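PDB 3C24: putative oxidoreductase from Jannaschia sp., which probably catalyses a redox reaction using a nicotinamide dinucleotide cofactor bound by its Rossmann-type domain. Local coordinates for residues T28-H32 and L51-P57; D101-Y106 and E185-E191; M206-V210 and A224-M228. All blocks are in the same frame, centred on the assembly; numbering follows the deposited sequence. Where two conformers were deposited one is given.

Interaction 1 of 3, residues T28-H32 and L51-P57; sequences TRKIH and LQGMGIP
Residues 28-32 form a regular turn of helix, with His32 N bonded to Thr28 O (2.8 Å). Residues 51-57 carry the last turn of a second helix into an extended exit. There Gly55, at phi 72° and psi 24°, is the first residue to leave helical angles, and a Schellman motif results: Ile56 N bonds Leu51 O and Gly55 N bonds Gln52 O, each at 3.0 Å. The closest CA atoms in register are those of His32 and Ile56, 7.2 Å apart. Arg29, His32 and the selenomethionine Met54 bury the largest areas, 61 to 65 Å² each. Arg29 (chi1 and chi2 both t) passes beside Met54 (m, t, p), whose CE lies 3.6 Å from Arg29 CB and also sits over one face of the guanidinium. The polar link is indirect: one water accepts from Arg29 NH2 (3.1 Å) and donates to Met54 O (2.7 Å). His32, chi1 t, turns its ring onto the chain leaving the Schellman turn. Ile56 CG1 makes a CH-pi contact 4.0 Å from the ring centroid, 24° off its normal; His32 CE1 is 3.7 Å from Gly55 O and His32 NE2 3.9 Å from Pro57 CD. Deeper down, Thr28 CG2 meets Leu51 CD2 at 4.0 Å and Ile56 CG2 at 4.1 Å, while Thr28 OG1 bonds Gly24 O. In this Rossmann-type domain helix 22-33 is the crossover between the parallel strands 13-17 and 37-41; it packs here against the exit of helix 45-53, with Thr28, His32 and Ile56 all resting on Leu38 of strand 37-41.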
ATOM      1  N   THR A  28      -8.181  16.097 -22.501  1.00 16.67           N
ATOM      2  CA  THR A  28      -8.740  17.010 -23.480  1.00 16.43           C
ATOM      3  C   THR A  28      -9.658  18.005 -22.781  1.00 14.95           C
ATOM      4  O   THR A  28      -9.616  19.214 -23.048  1.00 16.96           O
ATOM      5  CB  THR A  28      -9.469  16.252 -24.602  1.00 16.07           C
ATOM      6  OG1 THR A  28      -8.527  15.394 -25.272  1.00 18.08           O
ATOM      7  CG2 THR A  28     -10.081  17.185 -25.583  1.00 18.17           C
ATOM      8  N   ARG A  29     -10.471  17.503 -21.839  1.00 15.50           N
ATOM      9  CA  ARG A  29     -11.351  18.393 -21.060  1.00 14.90           C
ATOM     10  C   ARG A  29     -10.493  19.413 -20.286  1.00 17.31           C
ATOM     11  O   ARG A  29     -10.791  20.600 -20.259  1.00 16.34           O
ATOM     12  CB  ARG A  29     -12.266  17.636 -20.104  1.00 16.09           C
ATOM     13  CG  ARG A  29     -12.941  18.532 -19.061  1.00 24.81           C
ATOM     14  CD  ARG A  29     -13.903  17.710 -18.188  1.00 32.82           C
ATOM     15  NE  ARG A  29     -15.233  17.805 -18.727  1.00 33.71           N
ATOM     16  CZ  ARG A  29     -16.167  16.864 -18.652  1.00 44.56           C
ATOM     17  NH1 ARG A  29     -15.912  15.703 -18.078  1.00 42.58           N
ATOM     18  NH2 ARG A  29     -17.357  17.085 -19.195  1.00 41.81           N
ATOM     19  N   LYS A  30      -9.404  18.938 -19.703  1.00 18.66           N
ATOM     20  CA  LYS A  30      -8.524  19.847 -18.956  1.00 17.73           C
ATOM     21  C   LYS A  30      -7.982  20.949 -19.845  1.00 15.71           C
ATOM     22  O   LYS A  30      -7.949  22.132 -19.461  1.00 17.21           O
ATOM     23  CB  LYS A  30      -7.342  19.100 -18.312  1.00 18.52           C
ATOM     24  CG  LYS A  30      -7.694  18.122 -17.193  1.00 21.79           C
ATOM     25  CD  LYS A  30      -7.985  18.818 -15.908  1.00 19.28           C
ATOM     26  CE  LYS A  30      -8.193  17.829 -14.719  1.00 21.66           C
ATOM     27  NZ  LYS A  30      -8.348  18.484 -13.366  1.00 18.05           N
ATOM     28  N   ILE A  31      -7.536  20.584 -21.043  1.00 15.87           N
ATOM     29  CA  ILE A  31      -7.004  21.587 -21.978  1.00 13.73           C
ATOM     30  C   ILE A  31      -8.113  22.514 -22.445  1.00 15.69           C
ATOM     31  O   ILE A  31      -7.942  23.751 -22.478  1.00 17.29           O
ATOM     32  CB  ILE A  31      -6.288  20.934 -23.194  1.00 18.14           C
ATOM     33  CG1 ILE A  31      -5.027  20.220 -22.704  1.00 16.20           C
ATOM     34  CG2 ILE A  31      -5.893  21.935 -24.282  1.00 15.09           C
ATOM     35  CD1 ILE A  31      -3.957  21.109 -21.949  1.00 17.83           C
ATOM     36  N   HIS A  32      -9.257  21.931 -22.770  1.00 16.18           N
ATOM     37  CA  HIS A  32     -10.403  22.750 -23.191  1.00 17.37           C
ATOM     38  C   HIS A  32     -10.742  23.834 -22.191  1.00 20.21           C
ATOM     39  O   HIS A  32     -11.055  24.974 -22.560  1.00 19.39           O
ATOM     40  CB  HIS A  32     -11.624  21.843 -23.330  1.00 15.78           C
ATOM     41  CG  HIS A  32     -12.782  22.509 -23.987  1.00 17.72           C
ATOM     42  ND1 HIS A  32     -14.049  22.486 -23.456  1.00 24.56           N
ATOM     43  CD2 HIS A  32     -12.860  23.202 -25.144  1.00 19.46           C
ATOM     44  CE1 HIS A  32     -14.865  23.143 -24.265  1.00 20.27           C
ATOM     45  NE2 HIS A  32     -14.168  23.602 -25.291  1.00 21.36           N
ATOM     46  N   LEU A  51     -16.649  13.321 -27.101  1.00 17.54           N
ATOM     47  CA  LEU A  51     -16.219  14.711 -27.054  1.00 17.98           C
ATOM     48  C   LEU A  51     -17.438  15.600 -27.255  1.00 21.44           C
ATOM     49  O   LEU A  51     -17.648  16.596 -26.561  1.00 22.55           O
ATOM     50  CB  LEU A  51     -15.166  14.995 -28.129  1.00 17.13           C
ATOM     51  CG  LEU A  51     -13.833  14.330 -27.835  1.00 21.76           C
ATOM     52  CD1 LEU A  51     -12.860  14.467 -28.992  1.00 23.89           C
ATOM     53  CD2 LEU A  51     -13.246  14.934 -26.545  1.00 23.68           C
ATOM     54  N   GLN A  52     -18.242  15.249 -28.234  1.00 20.19           N
ATOM     55  CA  GLN A  52     -19.439  16.055 -28.480  1.00 21.42           C
ATOM     56  C   GLN A  52     -20.284  16.165 -27.220  1.00 23.42           C
ATOM     57  O   GLN A  52     -20.828  17.219 -26.912  1.00 23.52           O
ATOM     58  CB  GLN A  52     -20.271  15.490 -29.622  1.00 24.22           C
ATOM     59  CG  GLN A  52     -19.699  15.839 -30.978  1.00 31.52           C
ATOM     60  N   GLY A  53     -20.363  15.071 -26.481  1.00 22.94           N
ATOM     61  CA  GLY A  53     -21.194  14.998 -25.276  1.00 24.06           C
ATOM     62  C   GLY A  53     -20.643  15.882 -24.170  1.00 26.78           C
ATOM     63  O   GLY A  53     -21.348  16.252 -23.229  1.00 30.11           O
HETATM   64  N   MSE A  54     -19.374  16.212 -24.297  1.00 23.24           N
HETATM   65  CA  MSE A  54     -18.686  17.038 -23.305  1.00 21.05           C
HETATM   66  C   MSE A  54     -18.632  18.493 -23.771  1.00 20.79           C
HETATM   67  O   MSE A  54     -18.087  19.360 -23.092  1.00 22.86           O
HETATM   68  CB  MSE A  54     -17.290  16.497 -23.063  1.00 21.73           C
HETATM   69  CG  MSE A  54     -17.300  15.127 -22.516  1.00 21.36           C
HETATM   70 SE   MSE A  54     -15.508  14.346 -22.783  0.75 31.52          SE
HETATM   71  CE  MSE A  54     -14.604  15.331 -21.666  1.00 12.68           C
ATOM     72  N   GLY A  55     -19.233  18.734 -24.922  1.00 18.46           N
ATOM     73  CA  GLY A  55     -19.244  20.059 -25.543  1.00 19.62           C
ATOM     74  C   GLY A  55     -17.907  20.491 -26.116  1.00 20.11           C
ATOM     75  O   GLY A  55     -17.602  21.683 -26.264  1.00 23.31           O
ATOM     76  N   ILE A  56     -17.081  19.510 -26.432  1.00 19.70           N
ATOM     77  CA  ILE A  56     -15.759  19.787 -27.007  1.00 19.38           C
ATOM     78  C   ILE A  56     -15.774  19.676 -28.536  1.00 19.91           C
ATOM     79  O   ILE A  56     -16.171  18.639 -29.090  1.00 22.07           O
ATOM     80  CB  ILE A  56     -14.686  18.867 -26.402  1.00 17.90           C
ATOM     81  CG1 ILE A  56     -14.601  19.061 -24.869  1.00 21.04           C
ATOM     82  CG2 ILE A  56     -13.355  19.162 -27.063  1.00 19.09           C
ATOM     83  CD1 ILE A  56     -13.837  17.982 -24.105  1.00 21.53           C
ATOM     84  N   PRO A  57     -15.307  20.724 -29.232  1.00 19.65           N
ATOM     85  CA  PRO A  57     -15.368  20.651 -30.686  1.00 21.59           C
ATOM     86  C   PRO A  57     -14.388  19.659 -31.260  1.00 21.27           C
ATOM     87  O   PRO A  57     -13.318  19.438 -30.700  1.00 22.82           O
ATOM     88  CB  PRO A  57     -14.993  22.064 -31.145  1.00 24.59           C
ATOM     89  CG  PRO A  57     -14.615  22.819 -29.989  1.00 23.17           C
ATOM     90  CD  PRO A  57     -14.889  22.049 -28.741  1.00 23.14           C
TER
HETATM   91  O   HOH W   1     -16.772  19.656 -20.803  1.00 29.64           O

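Interaction 2 of 3, residues D101-Y106 and E185-E191; sequences DAAAPY and EQLAILE
This is an interdomain contact: the start of the short helix 103-107, after Rossmann strand 96-99, meets the first turns of the long helix 184-217. The closest CA pair is Ala102 and Ala188, at 5.3 Å, a spacing that small side chains permit. Glu185 (chi1 t, chi2 t) accepts from Tyr106, with OH to OE2 at 2.7 Å. Gln186 faces away and bonds Tyr217 O of the second subunit. Leu187 CD2 reaches within 4.2 Å of Ala102 CB. Ala188 places its CB over the Tyr106 ring (chi1 t), a CH-pi contact 3.7 Å from the centroid and 25° off the normal, and 4.1 Å from Ala102 CB. At the end of the pi-type turn 189-191, Glu191 (chi1 p) brings its carboxylate to the start of helix 103-107, where Asp101 OD1 makes a capping bond with Ala103 N (2.8 Å). Both Asp101 oxygens crowd this like-charged group, OD1 lying 2.8 Å from Glu191 OE1. Ala102 N donates to Glu191 OE2 at 2.8 Å and a nearly linear 175°.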
ATOM      1  N   ASP A 101       4.483   8.500 -21.523  1.00 18.86           N
ATOM      2  CA  ASP A 101       5.110   7.325 -20.954  1.00 19.87           C
ATOM      3  C   ASP A 101       6.493   7.171 -21.554  1.00 18.84           C
ATOM      4  O   ASP A 101       6.692   7.384 -22.745  1.00 20.08           O
ATOM      5  CB  ASP A 101       4.255   6.085 -21.239  1.00 22.26           C
ATOM      6  CG  ASP A 101       4.678   4.877 -20.406  1.00 28.75           C
ATOM      7  OD1 ASP A 101       5.799   4.331 -20.573  1.00 29.10           O
ATOM      8  OD2 ASP A 101       3.863   4.439 -19.581  1.00 48.81           O
ATOM      9  N   ALA A 102       7.457   6.847 -20.708  1.00 18.10           N
ATOM     10  CA  ALA A 102       8.834   6.683 -21.159  1.00 16.05           C
ATOM     11  C   ALA A 102       9.123   5.410 -21.942  1.00 18.35           C
ATOM     12  O   ALA A 102      10.231   5.261 -22.433  1.00 17.27           O
ATOM     13  CB  ALA A 102       9.830   6.725 -19.952  1.00 16.04           C
ATOM     14  N   ALA A 103       8.168   4.475 -21.995  1.00 19.22           N
ATOM     15  CA  ALA A 103       8.443   3.191 -22.631  1.00 20.45           C
ATOM     16  C   ALA A 103       8.949   3.269 -24.077  1.00 20.60           C
ATOM     17  O   ALA A 103      10.045   2.809 -24.380  1.00 19.73           O
ATOM     18  CB  ALA A 103       7.180   2.244 -22.524  1.00 21.80           C
ATOM     19  N   ALA A 104       8.156   3.846 -24.970  1.00 21.63           N
ATOM     20  CA  ALA A 104       8.589   3.927 -26.393  1.00 20.43           C
ATOM     21  C   ALA A 104       9.883   4.725 -26.562  1.00 19.18           C
ATOM     22  O   ALA A 104      10.805   4.302 -27.240  1.00 17.75           O
ATOM     23  CB  ALA A 104       7.450   4.480 -27.294  1.00 22.04           C
ATOM     24  N   PRO A 105       9.987   5.890 -25.925  1.00 20.17           N
ATOM     25  CA  PRO A 105      11.197   6.695 -25.961  1.00 19.53           C
ATOM     26  C   PRO A 105      12.415   5.898 -25.539  1.00 20.02           C
ATOM     27  O   PRO A 105      13.435   5.891 -26.233  1.00 20.05           O
ATOM     28  CB  PRO A 105      10.867   7.773 -24.932  1.00 20.85           C
ATOM     29  CG  PRO A 105       9.469   7.984 -25.190  1.00 21.06           C
ATOM     30  CD  PRO A 105       8.917   6.623 -25.237  1.00 19.68           C
ATOM     31  N   TYR A 106      12.316   5.226 -24.409  1.00 18.88           N
ATOM     32  CA  TYR A 106      13.496   4.498 -23.862  1.00 19.47           C
ATOM     33  C   TYR A 106      13.783   3.243 -24.667  1.00 19.55           C
ATOM     34  O   TYR A 106      14.929   2.780 -24.736  1.00 21.74           O
ATOM     35  CB  TYR A 106      13.331   4.184 -22.358  1.00 20.44           C
ATOM     36  CG  TYR A 106      14.612   3.816 -21.677  1.00 17.35           C
ATOM     37  CD1 TYR A 106      15.664   4.687 -21.653  1.00 18.71           C
ATOM     38  CD2 TYR A 106      14.775   2.573 -21.074  1.00 19.26           C
ATOM     39  CE1 TYR A 106      16.863   4.346 -21.056  1.00 21.29           C
ATOM     40  CE2 TYR A 106      15.946   2.229 -20.485  1.00 22.31           C
ATOM     41  CZ  TYR A 106      16.996   3.125 -20.472  1.00 24.33           C
ATOM     42  OH  TYR A 106      18.171   2.820 -19.857  1.00 22.72           O
ATOM     43  N   GLU A 185      16.279   8.640 -19.154  1.00 16.68           N
ATOM     44  CA  GLU A 185      16.609   7.352 -18.523  1.00 18.29           C
ATOM     45  C   GLU A 185      16.097   7.220 -17.083  1.00 17.36           C
ATOM     46  O   GLU A 185      15.594   6.168 -16.660  1.00 18.12           O
ATOM     47  CB  GLU A 185      18.106   7.093 -18.591  1.00 20.17           C
ATOM     48  CG  GLU A 185      18.463   5.734 -18.009  1.00 21.58           C
ATOM     49  CD  GLU A 185      19.903   5.339 -18.298  1.00 26.23           C
ATOM     50  OE1 GLU A 185      20.803   5.757 -17.528  1.00 24.76           O
ATOM     51  OE2 GLU A 185      20.109   4.613 -19.305  1.00 21.30           O
ATOM     52  N   GLN A 186      16.217   8.316 -16.339  1.00 17.59           N
ATOM     53  CA  GLN A 186      15.699   8.354 -14.986  1.00 17.30           C
ATOM     54  C   GLN A 186      14.185   8.133 -14.982  1.00 15.26           C
ATOM     55  O   GLN A 186      13.651   7.365 -14.153  1.00 16.18           O
ATOM     56  CB  GLN A 186      16.067   9.658 -14.291  1.00 15.16           C
ATOM     57  CG  GLN A 186      17.543   9.734 -13.871  1.00 17.78           C
ATOM     58  CD  GLN A 186      17.919  11.081 -13.336  1.00 19.31           C
ATOM     59  OE1 GLN A 186      17.346  12.087 -13.743  1.00 18.93           O
ATOM     60  NE2 GLN A 186      18.912  11.122 -12.431  1.00 18.24           N
ATOM     61  N   LEU A 187      13.465   8.745 -15.941  1.00 17.99           N
ATOM     62  CA  LEU A 187      12.013   8.576 -15.984  1.00 17.22           C
ATOM     63  C   LEU A 187      11.674   7.121 -16.277  1.00 17.88           C
ATOM     64  O   LEU A 187      10.761   6.554 -15.676  1.00 19.26           O
ATOM     65  CB  LEU A 187      11.376   9.453 -17.043  1.00 18.04           C
ATOM     66  CG  LEU A 187      10.003  10.018 -16.668  1.00 25.42           C
ATOM     67  CD1 LEU A 187       9.613  11.040 -17.721  1.00 25.75           C
ATOM     68  CD2 LEU A 187       8.907   9.005 -16.487  1.00 24.98           C
ATOM     69  N   ALA A 188      12.470   6.493 -17.156  1.00 16.79           N
ATOM     70  CA  ALA A 188      12.285   5.072 -17.524  1.00 16.74           C
ATOM     71  C   ALA A 188      12.520   4.161 -16.312  1.00 15.78           C
ATOM     72  O   ALA A 188      11.805   3.197 -16.094  1.00 16.46           O
ATOM     73  CB  ALA A 188      13.188   4.661 -18.686  1.00 15.49           C
ATOM     74  N   ILE A 189      13.504   4.518 -15.499  1.00 17.71           N
ATOM     75  CA  ILE A 189      13.787   3.777 -14.237  1.00 17.44           C
ATOM     76  C   ILE A 189      12.597   3.823 -13.302  1.00 16.89           C
ATOM     77  O   ILE A 189      12.282   2.861 -12.588  1.00 16.21           O
ATOM     78  CB  ILE A 189      15.102   4.288 -13.555  1.00 16.93           C
ATOM     79  CG1 ILE A 189      16.317   3.940 -14.439  1.00 18.57           C
ATOM     80  CG2 ILE A 189      15.263   3.703 -12.118  1.00 14.21           C
ATOM     81  CD1 ILE A 189      17.650   4.609 -14.017  1.00 16.76           C
ATOM     82  N   LEU A 190      11.931   4.972 -13.307  1.00 16.97           N
ATOM     83  CA  LEU A 190      10.728   5.152 -12.474  1.00 17.82           C
ATOM     84  C   LEU A 190       9.579   4.331 -13.067  1.00 18.54           C
ATOM     85  O   LEU A 190       8.863   3.632 -12.350  1.00 17.21           O
ATOM     86  CB  LEU A 190      10.370   6.614 -12.318  1.00 18.76           C
ATOM     87  CG  LEU A 190      11.314   7.488 -11.495  1.00 14.11           C
ATOM     88  CD1 LEU A 190      10.837   8.957 -11.500  1.00 16.76           C
ATOM     89  CD2 LEU A 190      11.433   6.991 -10.055  1.00 14.89           C
ATOM     90  N   GLU A 191       9.402   4.433 -14.378  1.00 15.98           N
ATOM     91  CA  GLU A 191       8.387   3.668 -15.103  1.00 18.15           C
ATOM     92  C   GLU A 191       8.932   3.379 -16.503  1.00 19.92           C
ATOM     93  O   GLU A 191       9.144   4.294 -17.244  1.00 18.93           O
ATOM     94  CB  GLU A 191       7.060   4.408 -15.141  1.00 22.27           C
ATOM     95  CG  GLU A 191       7.082   5.706 -15.851  1.00 25.88           C
ATOM     96  CD  GLU A 191       6.663   5.616 -17.324  1.00 33.88           C
ATOM     97  OE1 GLU A 191       6.183   4.564 -17.801  1.00 30.12           O
ATOM     98  OE2 GLU A 191       6.820   6.638 -17.979  1.00 24.26           O
TER

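Interaction 3 of 3, residues M206-V210 and A224-M228; sequences MVHAV and ALDFM. With SO4 (sulfate ion), chain F.
Two selenomethionines meet end to side, the methyl CE of Met228 lying 3.8 Å from Met206 SE and 3.5 Å from the backbone Met206 O. They lie in a helical hairpin of the C-terminal domain, formed by helices 184-217 and 221-239. The local axes run 143° apart in direction, roughly antiparallel, and approach to 10.0 Å; the closest CA atoms are those of Val210 and Ala224, at 5.6 Å. Val210 (chi1 t) buries 100 Å² among three residues of the facing helix: its CG1 is 3.9 Å from Ala224 CB and 3.7 Å from Leu225 CG, and its CG2 3.5 Å from Met228 CB. Met228 (t, p, p) also brings CE within 4.2 Å of Ala209 CB. Leu194 of the second subunit packs on Ala209 and Met228, so the hairpin contributes to the dimer interface. Out of reach of residues 224-228, His208 binds a sulfate, probably from the crystallisation liquor, also held by Lys259, Trp267 and Arg268 of the second subunit; His208 ND1 donates to sulfate O2 at 2.6 Å.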
HETATM    1  N   MSE A 206       0.818  -9.849  -3.233  1.00 16.18           N
HETATM    2  CA  MSE A 206      -0.008  -9.631  -2.041  1.00 17.71           C
HETATM    3  C   MSE A 206      -1.395 -10.161  -2.246  1.00 15.53           C
HETATM    4  O   MSE A 206      -1.966 -10.799  -1.381  1.00 14.92           O
HETATM    5  CB  MSE A 206      -0.110  -8.163  -1.642  1.00 19.89           C
HETATM    6  CG  MSE A 206       1.145  -7.461  -1.311  1.00 19.64           C
HETATM    7 SE   MSE A 206       2.096  -8.264   0.220  0.75 21.11          SE
HETATM    8  CE  MSE A 206       3.354  -9.258  -0.932  1.00 25.62           C
ATOM      9  N   VAL A 207      -1.949  -9.955  -3.444  1.00 17.02           N
ATOM     10  CA  VAL A 207      -3.279 -10.484  -3.753  1.00 18.01           C
ATOM     11  C   VAL A 207      -3.237 -12.025  -3.772  1.00 14.63           C
ATOM     12  O   VAL A 207      -4.103 -12.715  -3.234  1.00 17.20           O
ATOM     13  CB  VAL A 207      -3.783 -10.004  -5.154  1.00 17.05           C
ATOM     14  CG1 VAL A 207      -5.098 -10.779  -5.549  1.00 19.27           C
ATOM     15  CG2 VAL A 207      -4.006  -8.487  -5.168  1.00 16.77           C
ATOM     16  N   HIS A 208      -2.227 -12.571  -4.400  1.00 15.80           N
ATOM     17  CA  HIS A 208      -2.122 -14.007  -4.500  1.00 15.76           C
ATOM     18  C   HIS A 208      -1.855 -14.646  -3.142  1.00 14.48           C
ATOM     19  O   HIS A 208      -2.204 -15.813  -2.922  1.00 14.35           O
ATOM     20  CB  HIS A 208      -1.074 -14.440  -5.499  1.00 16.71           C
ATOM     21  CG  HIS A 208      -1.473 -14.163  -6.922  1.00 17.70           C
ATOM     22  ND1 HIS A 208      -0.590 -14.248  -7.977  1.00 23.51           N
ATOM     23  CD2 HIS A 208      -2.659 -13.767  -7.453  1.00 25.38           C
ATOM     24  CE1 HIS A 208      -1.225 -13.955  -9.100  1.00 23.65           C
ATOM     25  NE2 HIS A 208      -2.483 -13.667  -8.816  1.00 24.48           N
ATOM     26  N   ALA A 209      -1.305 -13.870  -2.216  1.00 13.17           N
ATOM     27  CA  ALA A 209      -1.049 -14.390  -0.861  1.00 16.35           C
ATOM     28  C   ALA A 209      -2.396 -14.495  -0.110  1.00 14.00           C
ATOM     29  O   ALA A 209      -2.662 -15.437   0.633  1.00 15.70           O
ATOM     30  CB  ALA A 209      -0.048 -13.547  -0.129  1.00 14.64           C
ATOM     31  N   VAL A 210      -3.263 -13.514  -0.337  1.00 15.63           N
ATOM     32  CA  VAL A 210      -4.618 -13.578   0.208  1.00 15.58           C
ATOM     33  C   VAL A 210      -5.319 -14.836  -0.376  1.00 14.55           C
ATOM     34  O   VAL A 210      -5.988 -15.633   0.339  1.00 15.62           O
ATOM     35  CB  VAL A 210      -5.413 -12.253  -0.014  1.00 16.08           C
ATOM     36  CG1 VAL A 210      -6.976 -12.476   0.252  1.00 17.00           C
ATOM     37  CG2 VAL A 210      -4.769 -11.130   0.835  1.00 17.14           C
ATOM     38  N   ALA A 224      -8.899 -12.902   5.435  1.00 15.42           N
ATOM     39  CA  ALA A 224      -7.522 -12.722   4.920  1.00 15.58           C
ATOM     40  C   ALA A 224      -7.352 -11.363   4.303  1.00 14.94           C
ATOM     41  O   ALA A 224      -6.294 -10.731   4.426  1.00 17.96           O
ATOM     42  CB  ALA A 224      -7.167 -13.805   3.922  1.00 17.83           C
ATOM     43  N   LEU A 225      -8.381 -10.925   3.596  1.00 17.45           N
ATOM     44  CA  LEU A 225      -8.368  -9.589   2.943  0.50 16.16           C
ATOM     45  C   LEU A 225      -8.281  -8.482   3.973  1.00 17.31           C
ATOM     46  O   LEU A 225      -7.480  -7.580   3.843  1.00 15.80           O
ATOM     47  CB  LEU A 225      -9.589  -9.346   2.045  0.50 18.42           C
ATOM     48  CG  LEU A 225      -9.673  -9.912   0.634  0.50 14.91           C
ATOM     49  CD1 LEU A 225     -11.122  -9.834   0.145  0.50  7.89           C
ATOM     50  CD2 LEU A 225      -8.708  -9.184  -0.357  0.50 16.33           C
ATOM     51  N   ASP A 226      -9.160  -8.525   4.952  1.00 15.90           N
ATOM     52  CA  ASP A 226      -9.159  -7.538   6.037  1.00 16.22           C
ATOM     53  C   ASP A 226      -7.783  -7.471   6.690  1.00 16.44           C
ATOM     54  O   ASP A 226      -7.252  -6.390   6.942  1.00 15.21           O
ATOM     55  CB  ASP A 226     -10.214  -7.851   7.122  1.00 15.49           C
ATOM     56  CG  ASP A 226     -11.645  -7.529   6.673  1.00 17.52           C
ATOM     57  OD1 ASP A 226     -11.838  -6.870   5.626  1.00 20.90           O
ATOM     58  OD2 ASP A 226     -12.581  -7.979   7.361  1.00 16.96           O
ATOM     59  N   PHE A 227      -7.201  -8.637   6.924  1.00 16.49           N
ATOM     60  CA  PHE A 227      -5.899  -8.729   7.597  1.00 15.91           C
ATOM     61  C   PHE A 227      -4.794  -8.094   6.721  1.00 16.02           C
ATOM     62  O   PHE A 227      -3.994  -7.275   7.182  1.00 15.35           O
ATOM     63  CB  PHE A 227      -5.563 -10.183   7.969  1.00 17.45           C
ATOM     64  CG  PHE A 227      -4.514 -10.285   9.036  1.00 12.06           C
ATOM     65  CD1 PHE A 227      -4.863 -10.303  10.328  1.00 15.85           C
ATOM     66  CD2 PHE A 227      -3.151 -10.369   8.703  1.00 15.24           C
ATOM     67  CE1 PHE A 227      -3.902 -10.356  11.330  1.00 19.96           C
ATOM     68  CE2 PHE A 227      -2.213 -10.414   9.746  1.00 14.33           C
ATOM     69  CZ  PHE A 227      -2.623 -10.430  11.009  1.00 16.00           C
HETATM   70  N   MSE A 228      -4.790  -8.443   5.425  1.00 14.27           N
HETATM   71  CA  MSE A 228      -3.829  -7.904   4.489  1.00 14.41           C
HETATM   72  C   MSE A 228      -3.970  -6.426   4.319  1.00 14.15           C
HETATM   73  O   MSE A 228      -2.976  -5.699   4.388  1.00 14.40           O
HETATM   74  CB  MSE A 228      -3.948  -8.605   3.128  1.00 13.99           C
HETATM   75  CG  MSE A 228      -3.057  -8.040   2.047  1.00 18.39           C
HETATM   76 SE   MSE A 228      -1.153  -8.097   2.395  0.75 16.61          SE
HETATM   77  CE  MSE A 228      -0.900  -9.968   1.846  1.00 19.55           C
TER
HETATM   78  S   SO4 F 286       2.215 -16.353  -8.778  1.00 31.40           S
HETATM   79  O1  SO4 F 286       2.594 -16.082 -10.170  1.00 36.14           O
HETATM   80  O2  SO4 F 286       1.909 -15.061  -8.084  1.00 35.30           O
HETATM   81  O3  SO4 F 286       1.025 -17.148  -8.813  1.00 32.50           O
HETATM   82  O4  SO4 F 286       3.369 -16.995  -8.194  1.00 32.08           O

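The three contacts follow one another along the chain without touching. Interaction 1 lies within the Rossmann-type domain, partly exposed and away from the other subunit; its buried apolar base gives way to a water bridge at the surface. Interaction 2, the nearest of the three to the chain centre, joins that domain to helix 184-217 and is the most polar, with two direct hydrogen bonds beside crowded carboxylates. Interaction 3 uses the same long helix farther along, its nearest atoms about 17 Å from those of interaction 2, and is buried and apolar between its segments. Both 2 and 3 touch the second subunit, so helix 184-217 relates domain packing to dimer packing.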